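Local coordinates for protein single domain haemoglobin (Campylobacter jejuni, PDB 2WY4) that binds heme and, through it, ligands such as cyanide, and probably binds oxygen and helps to detoxify nitric oxide, as a single-domain bacterial globin, at residues I6-K10 against A64-E68. Numbering follows the deposited sequence.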
loop_
_atom_site.group_PDB
_atom_site.type_symbol
_atom_site.label_atom_id
_atom_site.label_comp_id
_atom_site.label_asym_id
_atom_site.label_seq_id
_atom_site.Cartn_x
_atom_site.Cartn_y
_atom_site.Cartn_z
ATOM N N ILE A 6 16.261 -3.711 4.737
ATOM C CA ILE A 6 16.219 -3.012 3.450
ATOM C C ILE A 6 16.336 -4.020 2.321
ATOM O O ILE A 6 15.593 -3.963 1.352
ATOM C CB ILE A 6 17.355 -1.960 3.365
ATOM C CG1 ILE A 6 17.072 -0.795 4.305
ATOM C CG2 ILE A 6 17.521 -1.442 1.938
ATOM C CD1 ILE A 6 18.253 0.116 4.540
ATOM N N GLN A 7 17.288 -4.933 2.441
ATOM C CA GLN A 7 17.501 -5.907 1.392
ATOM C C GLN A 7 16.299 -6.823 1.213
ATOM O O GLN A 7 15.959 -7.186 0.092
ATOM C CB GLN A 7 18.783 -6.699 1.603
ATOM C CG GLN A 7 19.077 -7.647 0.445
ATOM C CD GLN A 7 19.452 -6.889 -0.783
ATOM O OE1 GLN A 7 20.433 -6.141 -0.776
ATOM N NE2 GLN A 7 18.681 -7.056 -1.845
ATOM N N ILE A 8 15.643 -7.213 2.301
ATOM C CA ILE A 8 14.450 -8.029 2.198
ATOM C C ILE A 8 13.397 -7.286 1.385
ATOM O O ILE A 8 12.770 -7.872 0.501
ATOM C CB ILE A 8 13.904 -8.362 3.586
ATOM C CG1 ILE A 8 14.727 -9.495 4.179
ATOM C CG2 ILE A 8 12.454 -8.832 3.503
ATOM C CD1 ILE A 8 14.434 -9.786 5.699
ATOM N N ILE A 9 13.182 -6.005 1.677
ATOM C CA ILE A 9 12.209 -5.251 0.898
ATOM C C ILE A 9 12.612 -5.209 -0.573
ATOM O O ILE A 9 11.772 -5.442 -1.438
ATOM C CB ILE A 9 11.985 -3.847 1.506
ATOM C CG1 ILE A 9 11.356 -3.951 2.900
ATOM C CG2 ILE A 9 11.118 -2.969 0.575
ATOM C CD1 ILE A 9 10.105 -4.735 2.992
ATOM N N LYS A 10 13.878 -4.949 -0.881
ATOM C CA LYS A 10 14.330 -4.977 -2.286
ATOM C C LYS A 10 14.110 -6.346 -2.916
ATOM O O LYS A 10 13.726 -6.433 -4.094
ATOM C CB LYS A 10 15.809 -4.593 -2.402
ATOM C CG LYS A 10 16.134 -3.203 -1.922
ATOM C CD LYS A 10 15.307 -2.146 -2.599
ATOM C CE LYS A 10 15.858 -0.756 -2.305
ATOM N NZ LYS A 10 14.970 0.295 -2.840
ATOM N N ALA A 64 8.723 0.214 -2.296
ATOM C CA ALA A 64 9.786 -0.763 -2.028
ATOM C C ALA A 64 11.093 -0.349 -2.711
ATOM O O ALA A 64 12.163 -0.437 -2.132
ATOM C CB ALA A 64 9.342 -2.162 -2.471
ATOM N N LYS A 65 10.996 0.119 -3.954
ATOM C CA LYS A 65 12.173 0.606 -4.666
ATOM C C LYS A 65 12.850 1.760 -3.961
ATOM O O LYS A 65 14.073 1.879 -4.003
ATOM C CB LYS A 65 11.799 1.099 -6.069
ATOM C CG LYS A 65 11.450 0.026 -7.097
ATOM C CD LYS A 65 10.809 0.634 -8.378
ATOM C CE LYS A 65 11.610 1.769 -8.967
ATOM N NZ LYS A 65 12.891 1.403 -9.624
ATOM N N ASN A 66 12.063 2.582 -3.287
ATOM C CA ASN A 66 12.590 3.772 -2.640
ATOM C C ASN A 66 12.588 3.687 -1.126
ATOM O O ASN A 66 12.635 4.706 -0.427
ATOM C CB ASN A 66 11.795 5.002 -3.102
ATOM C CG ASN A 66 11.961 5.273 -4.585
ATOM O OD1 ASN A 66 11.035 5.048 -5.389
ATOM N ND2 ASN A 66 13.153 5.722 -4.953
ATOM N N ILE A 67 12.571 2.462 -0.618
ATOM C CA ILE A 67 12.388 2.321 0.837
ATOM C C ILE A 67 13.483 2.987 1.707
ATOM O O ILE A 67 13.211 3.423 2.818
ATOM C CB ILE A 67 12.209 0.863 1.217
ATOM C CG1 ILE A 67 11.651 0.754 2.654
ATOM C CG2 ILE A 67 13.529 0.130 1.073
ATOM C CD1 ILE A 67 10.322 1.446 2.837
ATOM N N GLU A 68 14.697 3.111 1.179
ATOM C CA GLU A 68 15.792 3.778 1.901
ATOM C C GLU A 68 15.641 5.295 1.904
ATOM O O GLU A 68 16.242 5.980 2.725
ATOM C CB GLU A 68 17.131 3.431 1.258
ATOM C CG GLU A 68 17.532 1.987 1.451
ATOM C CD GLU A 68 18.817 1.649 0.718
ATOM O OE1 GLU A 68 18.744 1.287 -0.474
ATOM O OE2 GLU A 68 19.909 1.771 1.318
HETATM O O HOH W 1 15.798 2.321 -1.419
#
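Ile9 and Ile67 form the apolar centre of this contact, their CG2 atoms 4.0 Å apart. Ile9 CG2 also packs on Ala64 CB at 3.6 Å. One helical turn earlier, Ile6 extends the patch outward, its CG2 lying 4.4 Å from Ile67 CG2 and 3.5 Å from the aliphatic Glu68 CG. At the polar edge Lys10 reaches across with its extended outer chain to the carbonyl end of helix 51-65, where its NZ donates a hydrogen bond to Ala64 O (3.0 Å). In the conformer given, one of two, NZ also lies 2.2 Å from Lys65 O, too short for a hydrogen bond. A water accepts from Lys10 NZ (2.6 Å) and Glu68 N (2.9 Å) and donates to Glu68 OE1 (3.3 Å), linking lysine and glutamate. Away from the heme site, the contact packs the globin A helix, the start of helix 4-34, against the end of the E helix, 51-65, beside the H helix, 113-139, where Trp119 touches Ile9 and Ala122 touches Ile67.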